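Local coordinates for protein aromatic amino acid beta-eliminating lyase/threonine aldolase (Exiguobacterium sibiricum, PDB 3LWS) that belongs to the beta-eliminating lyase family of the PLP-dependent aminotransferase clan and carries covalently bound pyridoxal phosphate, at residues A[155-158]-A[159-163]; A[347-350]-A[351-354]. One frame throughout, in Å; residues are numbered along the deposited sequence. Where two conformers were deposited one is given.

Interaction 1 (155-163) comes first along the chain and interaction 2 (347-354) follows close to its end, so the two are in series. Each is a local contact within a single helix: the first opens helix 155-167, the crossover between the parallel strands 138-142 and 171-176 of the seven-stranded mixed sheet; the second lies in helix 342-355, which packs on helices 258-273 and 298-312. Their centres are 43 Å apart, and the nearest atoms stay about 29 Å from each other. The first helix packs against the large sheet, the second belongs to the C-terminal part with the four-stranded antiparallel sheet, consistent with the large and small domains of fold type I PLP enzymes.

Interaction 1 of 2, residues A[155-158]-A[159-163]; sequences FSEL and ETISR
Phe155 and Glu159, one turn apart, meet at the start of helix 155-167, the crossover helix of a beta-alpha-beta unit between strands 138-142 and 171-176. Glu159 donates its backbone N to Phe155 O (3.0 Å). Its side chain swings back along the helix, with CG anti to the carbonyl carbon (chi1 -73°), and this brings the carboxylate against the Phe155 ring: Glu159 CD lies 3.2 Å from Phe155 CE2. Ring and carboxylate planes are inclined by 40°, an oblique meeting. The same ring makes a cation-pi contact with Lys188 and touches Tyr186.

Thr160 comes next, its N bonded to Ser156 O at 3.0 Å. Its OG1, held beside its own backbone N, adds a weak hydrogen bond to that same oxygen at 3.3 Å, so Ser156 O receives two donors from one residue. Ile161 continues the helix through its N to Glu157 O, and its CG1 passes 3.4 Å from that oxygen. Its CD1 comes 4.0 Å from Glu157 OE2, a loose contact, while the buried isoleucine also packs on Leu127 and Ile130 of helix 127-131 and on Leu139 and Leu141 of the sheet. On the same inner side, Leu158 packs on Leu143, Pro153 and Leu196. Ser162 completes the series: its N bonds to Leu158 O at 2.9 Å, its OG is hydrogen-bonded to Leu196 O, and its CB stands 3.4 Å from Leu158 O.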
# COMPACT_ATOMS: atom_id res chain seq x y z
N PHE A 155 -20.38 -8.70 -26.14
CA PHE A 155 -20.62 -9.63 -25.03
C PHE A 155 -20.61 -11.11 -25.48
O PHE A 155 -20.11 -11.97 -24.77
CB PHE A 155 -21.94 -9.33 -24.32
CG PHE A 155 -22.25 -10.29 -23.19
CD1 PHE A 155 -21.65 -10.12 -21.94
CD2 PHE A 155 -23.10 -11.37 -23.39
CE1 PHE A 155 -21.91 -11.01 -20.88
CE2 PHE A 155 -23.37 -12.26 -22.31
CZ PHE A 155 -22.76 -12.08 -21.07
N SER A 156 -21.16 -11.39 -26.66
CA SER A 156 -21.21 -12.78 -27.16
C SER A 156 -19.80 -13.29 -27.47
O SER A 156 -19.53 -14.48 -27.30
CB SER A 156 -22.09 -12.90 -28.40
OG SER A 156 -21.39 -12.49 -29.56
N GLU A 157 -18.92 -12.39 -27.94
CA GLU A 157 -17.51 -12.77 -28.14
C GLU A 157 -16.87 -13.18 -26.81
O GLU A 157 -16.18 -14.17 -26.76
CB GLU A 157 -16.66 -11.70 -28.81
CG GLU A 157 -15.28 -12.31 -29.12
CD GLU A 157 -14.34 -11.42 -29.84
OE1 GLU A 157 -14.78 -10.38 -30.37
OE2 GLU A 157 -13.15 -11.78 -29.86
N LEU A 158 -17.15 -12.45 -25.74
CA LEU A 158 -16.63 -12.81 -24.43
C LEU A 158 -17.18 -14.15 -23.98
O LEU A 158 -16.47 -14.90 -23.35
CB LEU A 158 -16.93 -11.74 -23.39
CG LEU A 158 -16.41 -10.33 -23.63
CD1 LEU A 158 -16.91 -9.44 -22.52
CD2 LEU A 158 -14.92 -10.26 -23.72
N GLU A 159 -18.43 -14.45 -24.33
CA GLU A 159 -19.03 -15.72 -23.93
C GLU A 159 -18.31 -16.89 -24.60
O GLU A 159 -18.04 -17.91 -23.97
CB GLU A 159 -20.51 -15.76 -24.29
CG GLU A 159 -21.39 -14.90 -23.42
CD GLU A 159 -22.85 -15.08 -23.81
OE1 GLU A 159 -23.22 -14.78 -24.95
OE2 GLU A 159 -23.63 -15.52 -22.95
N THR A 160 -18.01 -16.71 -25.88
CA THR A 160 -17.28 -17.69 -26.65
C THR A 160 -15.87 -17.92 -26.13
O THR A 160 -15.41 -19.06 -26.07
CB THR A 160 -17.24 -17.26 -28.13
OG1 THR A 160 -18.57 -17.32 -28.65
CG2 THR A 160 -16.31 -18.14 -28.98
N ILE A 161 -15.17 -16.83 -25.79
CA ILE A 161 -13.81 -16.90 -25.22
C ILE A 161 -13.81 -17.61 -23.86
O ILE A 161 -12.93 -18.40 -23.59
CB ILE A 161 -13.14 -15.49 -25.06
CG1 ILE A 161 -12.84 -14.90 -26.44
CG2 ILE A 161 -11.82 -15.57 -24.23
CD1 ILE A 161 -12.37 -13.50 -26.38
N SER A 162 -14.82 -17.30 -23.03
CA SER A 162 -15.00 -17.93 -21.72
C SER A 162 -15.22 -19.44 -21.81
O SER A 162 -14.62 -20.21 -21.04
CB SER A 162 -16.21 -17.31 -21.02
OG SER A 162 -16.40 -17.85 -19.75
N ARG A 163 -16.06 -19.87 -22.73
CA ARG A 163 -16.29 -21.31 -22.97
C ARG A 163 -15.05 -22.00 -23.54
O ARG A 163 -14.70 -23.09 -23.15
CB ARG A 163 -17.47 -21.52 -23.90
CG ARG A 163 -17.85 -23.02 -24.16
CD ARG A 163 -19.12 -23.16 -25.03
NE ARG A 163 -20.24 -22.44 -24.42
CZ ARG A 163 -20.59 -21.17 -24.66
NH1 ARG A 163 -19.94 -20.42 -25.55
NH2 ARG A 163 -21.63 -20.64 -24.01

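Interaction 2 of 2, residues A[347-350]-A[351-354]; sequences AGFA and RLRQ
Phe349 and Leu352 form the inner side of this turn of helix 342-355, near the C-terminus. Their side chains run next to each other in the same direction, and Leu352 CD2 sits 4.0 Å from Phe349 CE1, oblique to the ring. Leu352 CG, anti to its own N (chi1 178°), places CD2 beside the ring. Both residues are buried: the phenylalanine packs on Leu268 and Gln271 of helix 258-273 and meets Phe316 edge-to-face, while the leucine reaches Leu305, Phe272 and Leu275. Leu352 N is bonded to Gly348 O at 2.7 Å.

The outer side is more exposed to solvent. Arg353 bends at chi3 (-94°) and folds its guanidinium back over the preceding turn, touching Leu275 as well. One face of that group covers Phe349 O, which lies 3.7 Å above its plane and over its centre, while Arg353 NH1 comes 3.2 Å from Ala350 CA. Phe349 O already accepts Arg353 N at 2.8 Å. Gln354, also exposed, touches the earlier turn mainly through its backbone, its N donating to Ala350 O. Arg351 rests its CB 3.4 Å from Gly348 O, and only the end of its side chain leads away, to a salt bridge of NE with Glu311.

The two arginines thus use their charge differently: Arg351 is paired with Glu311 of helix 298-312, whereas Arg353 lays a flat cation over a backbone carbonyl, a placement that probably gains from the oxygen's partial negative charge without spending a guanidinium N-H on it.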
# COMPACT_ATOMS: atom_id res chain seq x y z
N ALA A 347 -19.42 28.11 -25.60
CA ALA A 347 -18.33 29.12 -25.77
C ALA A 347 -16.91 28.49 -25.91
O ALA A 347 -16.07 28.93 -26.73
CB ALA A 347 -18.38 30.13 -24.59
N GLY A 348 -16.63 27.46 -25.12
CA GLY A 348 -15.34 26.73 -25.25
C GLY A 348 -15.19 26.15 -26.63
O GLY A 348 -14.21 26.41 -27.34
N PHE A 349 -16.21 25.39 -27.03
CA PHE A 349 -16.17 24.69 -28.29
C PHE A 349 -16.13 25.61 -29.50
O PHE A 349 -15.54 25.25 -30.52
CB PHE A 349 -17.30 23.64 -28.38
CG PHE A 349 -16.91 22.29 -27.84
CD1 PHE A 349 -16.01 21.50 -28.54
CD2 PHE A 349 -17.40 21.82 -26.63
CE1 PHE A 349 -15.62 20.26 -28.07
CE2 PHE A 349 -17.00 20.58 -26.15
CZ PHE A 349 -16.11 19.81 -26.87
N ALA A 350 -16.75 26.79 -29.43
CA ALA A 350 -16.62 27.75 -30.54
C ALA A 350 -15.17 28.26 -30.62
O ALA A 350 -14.57 28.35 -31.71
CB ALA A 350 -17.61 28.92 -30.37
N ARG A 351 -14.60 28.56 -29.45
CA ARG A 351 -13.21 28.99 -29.39
C ARG A 351 -12.24 27.91 -29.86
O ARG A 351 -11.26 28.21 -30.55
CB ARG A 351 -12.82 29.46 -27.99
CG ARG A 351 -11.41 30.10 -27.95
CD ARG A 351 -11.26 31.35 -28.86
NE ARG A 351 -9.85 31.74 -28.99
CZ ARG A 351 -9.00 31.28 -29.92
NH1 ARG A 351 -9.39 30.41 -30.86
NH2 ARG A 351 -7.74 31.69 -29.91
N LEU A 352 -12.52 26.66 -29.49
CA LEU A 352 -11.76 25.52 -29.97
C LEU A 352 -11.96 25.38 -31.47
O LEU A 352 -10.99 25.17 -32.21
CB LEU A 352 -12.13 24.24 -29.21
CG LEU A 352 -11.41 22.96 -29.66
CD1 LEU A 352 -9.89 23.07 -29.41
CD2 LEU A 352 -12.01 21.74 -28.99
N ARG A 353 -13.20 25.53 -31.95
CA ARG A 353 -13.49 25.51 -33.39
C ARG A 353 -12.70 26.58 -34.16
O ARG A 353 -12.22 26.31 -35.26
CB ARG A 353 -15.00 25.67 -33.67
CG ARG A 353 -15.70 24.37 -34.03
CD ARG A 353 -17.18 24.54 -34.43
NE ARG A 353 -18.05 24.34 -33.29
CZ ARG A 353 -18.64 25.28 -32.56
NH1 ARG A 353 -18.55 26.57 -32.86
NH2 ARG A 353 -19.37 24.92 -31.53
N GLN A 354 -12.56 27.76 -33.58
CA GLN A 354 -11.71 28.82 -34.17
C GLN A 354 -10.23 28.41 -34.31
O GLN A 354 -9.57 28.86 -35.22
CB GLN A 354 -11.78 30.12 -33.35
CG GLN A 354 -12.92 31.07 -33.66
CD GLN A 354 -12.79 32.41 -32.90
OE1 GLN A 354 -11.79 32.68 -32.23
NE2 GLN A 354 -13.82 33.24 -33.03